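Local coordinates for protein MgGH51 (Meripilus giganteus, PDB 6ZPV) that probably hydrolyses alpha-L-arabinofuranosidic bonds, releasing terminal arabinofuranose from arabinose-containing glycans, as a GH51 glycoside hydrolase, at residues S91-F96 / G133-A138; E273-F278 / E339-R344; A516-D521 / V619-V624. All blocks are in the same frame, centred on the assembly; numbering follows the deposited sequence. Where two conformers were deposited one is given.

How the contacts relate
The three contacts follow one another along the chain, and none touches another. Contact 1 lies in the beta sandwich near the start of the chain. Contact 2 lies in the parallel barrel, and contact 3 joins the turn after helix 507-517 to the C-terminal antiparallel sheet. Contacts 2 and 3 are the closest pair, with centres 28 Å apart and nearest atoms about 10 Å apart. Contacts 1 and 3 lie on opposite sides of the chain's centre, 53 Å apart between centres. Contacts 1 and 2 have centres 41 Å apart. N-linked glycans sit at Asn145, Asn245, Asn421 and Asn487, outside all three contacts. Contact 2 alone belongs to the catalytic barrel.

Contact 1: S91-F96 / G133-A138; sequences SGRVGF and GLQTNA
The guanidinium group of Arg93 meets the side-chain amide of Gln135 at its edge. The oxygen Gln135 OE1 lies almost in the guanidinium plane, facing the end that carries NH1 and NH2. The two flat groups are turned only 28° from each other, so they are nearly coplanar. Arg93 also makes a cation-pi contact with the ring of Phe177. Both terminal nitrogens donate to the same oxygen. Arg93 NH1 is 2.9 Å from Gln135 OE1, and Arg93 NH2 is also 2.9 Å from Gln135 OE1. Both bonds are moderately bent, as expected when two N-H groups converge on one atom. NH2 arrives nearly along the line of the amide C=O, at a C=O...N angle of 171°. NH1 comes from further round, at 138°, and is tilted from the carbonyl plane.

Arg93 reaches this place with a bend at chi3. Gln135 runs extended beyond CG, which carries its amide out to meet the arginine. The CA atoms of Arg93 and Gln135 remain 12.7 Å apart. The distance reflects the sheet. Strands 93-98 and 127-136 are not neighbours, because strand 174-181 runs between them and is antiparallel to both. The pair therefore spans one face of the middle strand. Gln135 also touches Phe177 of that strand, and both side chains touch Ile60 of strand 57-60. The sheet is one of the two five-stranded antiparallel sheets that make up this beta sandwich.

The amide partner is neutral, so it satisfies donors without cancelling the charge of Arg93. A sulfate ion, probably from the crystallisation liquor, lies about 6 Å from the Arg93 side chain. Two donors on one oxygen hold the amide with its carbonyl towards the arginine. The nearby positive charge would be expected to polarise that carbonyl.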
loop_
_atom_site.group_PDB
_atom_site.type_symbol
_atom_site.label_atom_id
_atom_site.label_comp_id
_atom_site.label_asym_id
_atom_site.label_seq_id
_atom_site.Cartn_x
_atom_site.Cartn_y
_atom_site.Cartn_z
ATOM N N SER A 91 -35.089 8.860 -27.519
ATOM C CA SER A 91 -35.028 7.501 -28.063
ATOM C C SER A 91 -33.580 7.012 -27.959
ATOM O O SER A 91 -32.632 7.848 -27.868
ATOM C CB SER A 91 -35.487 7.412 -29.517
ATOM O OG SER A 91 -34.531 7.956 -30.372
ATOM N N GLY A 92 -33.396 5.705 -28.075
ATOM C CA GLY A 92 -32.071 5.106 -28.066
ATOM C C GLY A 92 -31.505 5.010 -26.673
ATOM O O GLY A 92 -32.122 5.455 -25.701
ATOM N N ARG A 93 -30.320 4.422 -26.552
ATOM C CA ARG A 93 -29.761 4.261 -25.187
ATOM C C ARG A 93 -29.533 5.643 -24.593
ATOM O O ARG A 93 -28.975 6.553 -25.227
ATOM C CB ARG A 93 -28.485 3.417 -25.279
ATOM C CG ARG A 93 -27.292 4.041 -25.988
ATOM C CD ARG A 93 -26.171 3.071 -26.320
ATOM N NE ARG A 93 -25.587 2.403 -25.170
ATOM C CZ ARG A 93 -24.385 2.599 -24.656
ATOM N NH1 ARG A 93 -23.577 3.531 -25.074
ATOM N NH2 ARG A 93 -23.980 1.786 -23.703
ATOM N N VAL A 94 -29.891 5.772 -23.343
ATOM C CA VAL A 94 -29.730 7.033 -22.564
ATOM C C VAL A 94 -29.260 6.611 -21.184
ATOM O O VAL A 94 -29.818 5.648 -20.629
ATOM C CB VAL A 94 -31.027 7.887 -22.573
ATOM C CG1 VAL A 94 -30.838 9.150 -21.736
ATOM C CG2 VAL A 94 -31.505 8.244 -23.998
ATOM N N GLY A 95 -28.295 7.291 -20.582
ATOM C CA GLY A 95 -27.734 6.854 -19.331
ATOM C C GLY A 95 -26.475 7.579 -19.037
ATOM O O GLY A 95 -26.400 8.794 -19.246
ATOM N N PHE A 96 -25.480 6.849 -18.506
ATOM C CA PHE A 96 -24.250 7.517 -18.055
ATOM C C PHE A 96 -23.130 6.466 -17.986
ATOM O O PHE A 96 -23.381 5.269 -17.906
ATOM C CB PHE A 96 -24.479 8.232 -16.721
ATOM C CG PHE A 96 -25.203 7.395 -15.712
ATOM C CD1 PHE A 96 -24.532 6.554 -14.831
ATOM C CD2 PHE A 96 -26.602 7.481 -15.587
ATOM C CE1 PHE A 96 -25.231 5.800 -13.925
ATOM C CE2 PHE A 96 -27.288 6.702 -14.687
ATOM C CZ PHE A 96 -26.596 5.867 -13.853
ATOM N N GLY A 133 -23.153 -2.385 -18.056
ATOM C CA GLY A 133 -22.131 -3.013 -18.893
ATOM C C GLY A 133 -20.848 -2.282 -18.939
ATOM O O GLY A 133 -20.559 -1.365 -18.155
ATOM N N LEU A 134 -19.983 -2.788 -19.837
ATOM C CA LEU A 134 -18.693 -2.190 -20.154
ATOM C C LEU A 134 -18.685 -1.828 -21.666
ATOM O O LEU A 134 -19.160 -2.642 -22.454
ATOM C CB LEU A 134 -17.566 -3.170 -19.820
ATOM C CG LEU A 134 -17.309 -3.319 -18.333
ATOM C CD1 LEU A 134 -16.605 -4.661 -18.045
ATOM C CD2 LEU A 134 -16.456 -2.160 -17.827
ATOM N N GLN A 135 -18.165 -0.647 -21.990
ATOM C CA GLN A 135 -18.054 -0.198 -23.379
ATOM C C GLN A 135 -16.656 0.355 -23.588
ATOM O O GLN A 135 -16.041 0.889 -22.676
ATOM C CB GLN A 135 -19.164 0.806 -23.706
ATOM C CG GLN A 135 -19.062 2.108 -22.922
ATOM C CD GLN A 135 -20.072 3.119 -23.386
ATOM O OE1 GLN A 135 -21.251 2.846 -23.440
ATOM N NE2 GLN A 135 -19.594 4.325 -23.714
ATOM N N THR A 136 -16.222 0.302 -24.859
ATOM C CA THR A 136 -15.111 1.164 -25.225
ATOM C C THR A 136 -15.466 2.641 -25.030
ATOM O O THR A 136 -16.688 2.977 -25.102
ATOM C CB THR A 136 -14.617 0.922 -26.642
ATOM O OG1 THR A 136 -15.641 1.385 -27.541
ATOM C CG2 THR A 136 -14.302 -0.547 -26.891
ATOM N N ASN A 137 -14.465 3.521 -24.852
ATOM C CA ASN A 137 -14.794 4.946 -24.676
ATOM C C ASN A 137 -15.388 5.488 -25.998
ATOM O O ASN A 137 -16.034 6.510 -25.904
ATOM C CB ASN A 137 -13.622 5.752 -24.120
ATOM C CG ASN A 137 -13.479 5.496 -22.639
ATOM O OD1 ASN A 137 -14.301 4.809 -22.025
ATOM N ND2 ASN A 137 -12.430 5.987 -22.050
ATOM N N ALA A 138 -15.193 4.853 -27.158
ATOM C CA ALA A 138 -15.864 5.275 -28.429
ATOM C C ALA A 138 -17.362 4.920 -28.483
ATOM O O ALA A 138 -18.041 5.338 -29.373
ATOM C CB ALA A 138 -15.105 4.693 -29.614
#

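Contact 2: E273-F278 / E339-R344; sequences EYLQFF and EPFTLR. With SO4 (sulfate ion), chain R.
Arg344 NH1 donates to O1 of the sulfate ion over 3.0 Å, with a nearly straight N-H...O angle of 168°. NH2 of the same residue makes a longer bond of 3.3 Å to sulfate O2. The sulfur lies in the guanidinium plane, beyond its edge. Ser15 also binds the ion, which probably comes from the crystallisation liquor. Arg344 NE is used separately, in a salt bridge to Glu284.

Phe341 makes the apolar touch between the segments, with CG anti to the carbonyl carbon (chi1 -70°), which points the ring at the helix. In a CH-pi contact, Leu275 CB stands over the centre of the Phe341 ring, 3.5 Å from its centroid and only 7° off the normal. Leu275 CD1 meets the same ring 3.7 Å from Phe341 CD2. The ring also nears the helix backbone, with Phe341 CE1 3.5 Å from Leu275 O. His337 stacks on Phe341, and Val319 of helix 306-320 touches both Leu275 and Phe341.

Helix 271-281 leads into strand 284-289, and segment 339-344 leads into the adjacent parallel strand 345-348. Such packing of a helix against the loop entering the next strand belongs to the (beta/alpha)8 barrel of the GH51 catalytic domain.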
loop_
_atom_site.group_PDB
_atom_site.type_symbol
_atom_site.label_atom_id
_atom_site.label_comp_id
_atom_site.label_asym_id
_atom_site.label_seq_id
_atom_site.Cartn_x
_atom_site.Cartn_y
_atom_site.Cartn_z
ATOM N N GLU A 273 -10.459 -5.720 5.529
ATOM C CA GLU A 273 -9.820 -6.054 4.243
ATOM C C GLU A 273 -8.302 -6.088 4.391
ATOM O O GLU A 273 -7.630 -6.988 3.851
ATOM C CB GLU A 273 -10.261 -5.114 3.145
ATOM C CG GLU A 273 -11.752 -5.199 2.771
ATOM C CD GLU A 273 -12.734 -4.520 3.690
ATOM O OE1 GLU A 273 -12.274 -3.588 4.409
ATOM O OE2 GLU A 273 -13.922 -4.855 3.672
ATOM N N TYR A 274 -7.739 -5.132 5.135
ATOM C CA TYR A 274 -6.293 -5.170 5.437
ATOM C C TYR A 274 -5.935 -6.489 6.142
ATOM O O TYR A 274 -5.004 -7.179 5.724
ATOM C CB TYR A 274 -5.896 -3.945 6.297
ATOM C CG TYR A 274 -5.780 -2.617 5.624
ATOM C CD1 TYR A 274 -4.749 -2.378 4.724
ATOM C CD2 TYR A 274 -6.612 -1.546 5.939
ATOM C CE1 TYR A 274 -4.524 -1.119 4.171
ATOM C CE2 TYR A 274 -6.424 -0.300 5.370
ATOM C CZ TYR A 274 -5.384 -0.083 4.482
ATOM O OH TYR A 274 -5.103 1.158 3.948
ATOM N N LEU A 275 -6.638 -6.772 7.230
ATOM C CA LEU A 275 -6.287 -7.942 8.029
ATOM C C LEU A 275 -6.411 -9.252 7.246
ATOM O O LEU A 275 -5.525 -10.123 7.377
ATOM C CB LEU A 275 -7.156 -7.993 9.298
ATOM C CG LEU A 275 -6.969 -6.824 10.262
ATOM C CD1 LEU A 275 -8.053 -6.803 11.313
ATOM C CD2 LEU A 275 -5.593 -6.879 10.907
ATOM N N GLN A 276 -7.427 -9.358 6.405
ATOM C CA GLN A 276 -7.597 -10.566 5.579
ATOM C C GLN A 276 -6.407 -10.684 4.612
ATOM O O GLN A 276 -5.931 -11.805 4.359
ATOM C CB GLN A 276 -8.935 -10.542 4.835
ATOM C CG GLN A 276 -9.230 -11.843 4.135
ATOM C CD GLN A 276 -9.282 -13.024 5.097
ATOM O OE1 GLN A 276 -10.185 -13.058 5.959
ATOM N NE2 GLN A 276 -8.410 -14.019 4.925
ATOM N N PHE A 277 -5.952 -9.577 4.043
ATOM C CA PHE A 277 -4.788 -9.627 3.139
ATOM C C PHE A 277 -3.546 -10.116 3.875
ATOM O O PHE A 277 -2.759 -10.908 3.329
ATOM C CB PHE A 277 -4.539 -8.229 2.569
ATOM C CG PHE A 277 -3.385 -8.148 1.609
ATOM C CD1 PHE A 277 -3.333 -8.984 0.498
ATOM C CD2 PHE A 277 -2.409 -7.186 1.756
ATOM C CE1 PHE A 277 -2.283 -8.911 -0.399
ATOM C CE2 PHE A 277 -1.384 -7.093 0.829
ATOM C CZ PHE A 277 -1.350 -7.903 -0.251
ATOM N N PHE A 278 -3.377 -9.701 5.136
ATOM C CA PHE A 278 -2.234 -10.181 5.928
ATOM C C PHE A 278 -2.315 -11.712 6.121
ATOM O O PHE A 278 -1.308 -12.429 5.910
ATOM C CB PHE A 278 -2.142 -9.451 7.269
ATOM C CG PHE A 278 -2.180 -7.953 7.181
ATOM C CD1 PHE A 278 -1.825 -7.265 6.024
ATOM C CD2 PHE A 278 -2.645 -7.208 8.243
ATOM C CE1 PHE A 278 -1.943 -5.890 5.952
ATOM C CE2 PHE A 278 -2.761 -5.828 8.163
ATOM C CZ PHE A 278 -2.462 -5.180 7.005
ATOM N N GLU A 339 -11.793 -15.855 14.911
ATOM C CA GLU A 339 -10.420 -16.027 15.437
ATOM C C GLU A 339 -9.748 -14.650 15.462
ATOM O O GLU A 339 -9.915 -13.848 14.536
ATOM C CB GLU A 339 -9.608 -16.986 14.550
ATOM C CG GLU A 339 -10.115 -18.405 14.610
ATOM C CD GLU A 339 -10.136 -19.002 15.998
ATOM O OE1 GLU A 339 -9.241 -18.709 16.767
ATOM O OE2 GLU A 339 -11.069 -19.778 16.271
ATOM N N PRO A 340 -8.906 -14.364 16.466
ATOM C CA PRO A 340 -8.090 -13.156 16.440
ATOM C C PRO A 340 -7.108 -13.200 15.278
ATOM O O PRO A 340 -6.574 -14.280 14.969
ATOM C CB PRO A 340 -7.417 -13.132 17.788
ATOM C CG PRO A 340 -7.333 -14.619 18.133
ATOM C CD PRO A 340 -8.660 -15.204 17.672
ATOM N N PHE A 341 -6.753 -12.038 14.797
ATOM C CA PHE A 341 -5.610 -11.892 13.872
ATOM C C PHE A 341 -4.316 -11.714 14.669
ATOM O O PHE A 341 -4.385 -11.337 15.829
ATOM C CB PHE A 341 -5.852 -10.688 12.945
ATOM C CG PHE A 341 -6.941 -10.872 11.918
ATOM C CD1 PHE A 341 -6.679 -11.446 10.683
ATOM C CD2 PHE A 341 -8.228 -10.425 12.194
ATOM C CE1 PHE A 341 -7.664 -11.559 9.721
ATOM C CE2 PHE A 341 -9.208 -10.517 11.217
ATOM C CZ PHE A 341 -8.915 -11.100 10.008
ATOM N N THR A 342 -3.190 -11.923 14.016
ATOM C CA THR A 342 -1.883 -11.627 14.595
ATOM C C THR A 342 -1.755 -10.094 14.792
ATOM O O THR A 342 -2.057 -9.347 13.835
ATOM C CB THR A 342 -0.745 -12.086 13.656
ATOM O OG1 THR A 342 -0.873 -13.492 13.499
ATOM C CG2 THR A 342 0.616 -11.704 14.173
ATOM N N LEU A 343 -1.244 -9.665 15.949
ATOM C CA LEU A 343 -0.866 -8.230 16.118
ATOM C C LEU A 343 0.166 -8.150 17.241
ATOM O O LEU A 343 -0.159 -8.339 18.402
ATOM C CB LEU A 343 -2.069 -7.356 16.453
ATOM C CG LEU A 343 -1.769 -5.898 16.680
ATOM C CD1 LEU A 343 -1.287 -5.183 15.439
ATOM C CD2 LEU A 343 -2.988 -5.180 17.263
ATOM N N ARG A 344 1.413 -7.849 16.891
ATOM C CA ARG A 344 2.509 -7.754 17.844
ATOM C C ARG A 344 2.997 -6.328 18.029
ATOM O O ARG A 344 3.733 -6.085 19.006
ATOM C CB ARG A 344 3.693 -8.646 17.426
ATOM C CG ARG A 344 3.331 -10.118 17.315
ATOM C CD ARG A 344 4.541 -10.998 17.316
ATOM N NE ARG A 344 5.397 -10.810 16.187
ATOM C CZ ARG A 344 6.692 -11.145 16.068
ATOM N NH1 ARG A 344 7.331 -10.971 14.932
ATOM N NH2 ARG A 344 7.351 -11.640 17.087
HETATM S S SO4 R . 10.981 -12.289 15.386
HETATM O O1 SO4 R . 10.243 -11.546 14.343
HETATM O O2 SO4 R . 10.165 -13.079 16.257
HETATM O O3 SO4 R . 11.696 -11.255 16.228
HETATM O O4 SO4 R . 12.019 -13.026 14.681
#

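Contact 3: A516-D521 / V619-V624; sequences ALNKGD and VSVITV
Asn518 sends its CG anti to the carbonyl carbon (chi1 -55°), and Val621 places CG1 anti to its own backbone N (chi1 -179°). These two settings bring the side chains together across the contact. The Val621 methyl CG1 lies 3.8 Å from Asn518 CB and 4.0 Å from Asn518 CG. It thus packs against the base of the asparagine side chain, and the carboxamide ends have other partners. The two side chains run at an angle to each other, and the backbones stay well apart, with 7.6 Å between the CA atoms of Asn518 and Val621.

Asn518 lies in the turn after helix 507-517. Its ND2 turns back to the last turns of that helix and bonds to the carbonyl oxygen of Leu514. Strand 618-625 is an inner strand of the seven-stranded antiparallel sheet of the C-terminal region, flanked by strands 547-554 and 575-582. Val621 and Thr623 are two residues apart, so both present their side chains to the same face. Asn518 sits on that face and also touches Gln579 and Phe549 of the flanking strands. Beyond Gly520 the chain enters strand 522-523 of the same sheet.

The other end of the amide is linked to the strand through water. Asn518 OD1 and Thr623 OG1 are 4.3 Å apart, too far for a direct bond. A water molecule lies 2.7 Å from Asn518 OD1, to which it donates. The same water is 2.7 Å from Thr623 OG1. The angle at the water between the two oxygens is about 106°, close to tetrahedral.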
loop_
_atom_site.group_PDB
_atom_site.type_symbol
_atom_site.label_atom_id
_atom_site.label_comp_id
_atom_site.label_asym_id
_atom_site.label_seq_id
_atom_site.Cartn_x
_atom_site.Cartn_y
_atom_site.Cartn_z
ATOM N N ALA A 516 14.866 -9.490 0.675
ATOM C CA ALA A 516 13.859 -10.177 1.488
ATOM C C ALA A 516 13.758 -11.654 1.187
ATOM O O ALA A 516 13.502 -12.447 2.107
ATOM C CB ALA A 516 12.496 -9.511 1.274
ATOM N N LEU A 517 13.911 -12.062 -0.065
ATOM C CA LEU A 517 13.759 -13.493 -0.401
ATOM C C LEU A 517 15.044 -14.294 -0.143
ATOM O O LEU A 517 15.009 -15.564 -0.241
ATOM C CB LEU A 517 13.429 -13.637 -1.875
ATOM C CG LEU A 517 12.008 -13.265 -2.276
ATOM C CD1 LEU A 517 11.805 -13.600 -3.726
ATOM C CD2 LEU A 517 10.948 -13.987 -1.446
ATOM N N ASN A 518 16.145 -13.663 0.131
ATOM C CA ASN A 518 17.458 -14.296 0.283
ATOM C C ASN A 518 18.049 -13.854 1.649
ATOM O O ASN A 518 19.064 -13.164 1.700
ATOM C CB ASN A 518 18.362 -13.936 -0.907
ATOM C CG ASN A 518 17.727 -14.281 -2.219
ATOM O OD1 ASN A 518 17.699 -15.432 -2.647
ATOM N ND2 ASN A 518 17.212 -13.288 -2.884
ATOM N N LYS A 519 17.389 -14.230 2.701
ATOM C CA LYS A 519 17.656 -13.738 4.064
ATOM C C LYS A 519 17.586 -14.924 5.049
ATOM O O LYS A 519 16.537 -15.581 5.178
ATOM C CB LYS A 519 16.638 -12.691 4.515
ATOM C CG LYS A 519 16.979 -12.065 5.875
ATOM C CD LYS A 519 15.756 -11.599 6.626
ATOM C CE LYS A 519 15.038 -12.713 7.231
ATOM N NZ LYS A 519 13.824 -12.275 7.842
ATOM N N GLY A 520 18.688 -15.223 5.635
ATOM C CA GLY A 520 18.730 -16.243 6.644
ATOM C C GLY A 520 18.268 -15.737 8.022
ATOM O O GLY A 520 17.990 -14.544 8.210
ATOM N N ASP A 521 18.255 -16.632 8.972
ATOM C CA ASP A 521 17.952 -16.354 10.377
ATOM C C ASP A 521 19.198 -16.178 11.221
ATOM O O ASP A 521 19.076 -15.783 12.382
ATOM C CB ASP A 521 16.971 -17.395 10.954
ATOM C CG ASP A 521 17.483 -18.810 10.933
ATOM O OD1 ASP A 521 18.612 -19.029 10.466
ATOM O OD2 ASP A 521 16.784 -19.697 11.468
ATOM N N VAL A 619 23.409 -4.717 -7.694
ATOM C CA VAL A 619 22.993 -5.439 -6.505
ATOM C C VAL A 619 23.086 -6.920 -6.874
ATOM O O VAL A 619 22.469 -7.352 -7.858
ATOM C CB VAL A 619 21.547 -5.141 -6.059
ATOM C CG1 VAL A 619 21.218 -5.898 -4.785
ATOM C CG2 VAL A 619 21.361 -3.637 -5.879
ATOM N N SER A 620 23.832 -7.695 -6.089
ATOM C CA SER A 620 24.076 -9.114 -6.383
ATOM C C SER A 620 23.770 -9.944 -5.154
ATOM O O SER A 620 24.060 -9.516 -4.020
ATOM C CB SER A 620 25.490 -9.370 -6.852
ATOM O OG SER A 620 25.846 -8.508 -7.935
ATOM N N VAL A 621 23.317 -11.162 -5.377
ATOM C CA VAL A 621 23.152 -12.156 -4.292
ATOM C C VAL A 621 23.810 -13.446 -4.770
ATOM O O VAL A 621 23.419 -13.981 -5.825
ATOM C CB VAL A 621 21.685 -12.432 -3.966
ATOM C CG1 VAL A 621 21.590 -13.439 -2.823
ATOM C CG2 VAL A 621 20.950 -11.133 -3.650
ATOM N N ILE A 622 24.750 -13.931 -3.986
ATOM C CA ILE A 622 25.385 -15.236 -4.218
ATOM C C ILE A 622 24.874 -16.150 -3.119
ATOM O O ILE A 622 25.020 -15.811 -1.916
ATOM C CB ILE A 622 26.927 -15.164 -4.237
ATOM C CG1 ILE A 622 27.360 -14.324 -5.425
ATOM C CG2 ILE A 622 27.502 -16.592 -4.298
ATOM C CD1 ILE A 622 28.868 -14.020 -5.468
ATOM N N THR A 623 24.291 -17.306 -3.475
ATOM C CA THR A 623 23.783 -18.277 -2.496
ATOM C C THR A 623 24.604 -19.550 -2.603
ATOM O O THR A 623 24.626 -20.185 -3.687
ATOM C CB THR A 623 22.304 -18.559 -2.705
ATOM O OG1 THR A 623 21.573 -17.320 -2.685
ATOM C CG2 THR A 623 21.768 -19.481 -1.644
ATOM N N VAL A 624 25.197 -19.956 -1.505
ATOM C CA VAL A 624 25.940 -21.232 -1.395
ATOM C C VAL A 624 25.366 -21.992 -0.200
ATOM O O VAL A 624 24.590 -21.430 0.586
ATOM C CB VAL A 624 27.455 -20.960 -1.226
ATOM C CG1 VAL A 624 28.002 -20.361 -2.495
ATOM C CG2 VAL A 624 27.822 -20.142 -0.010
HETATM O O HOH W 1 18.905 -17.805 -2.893
#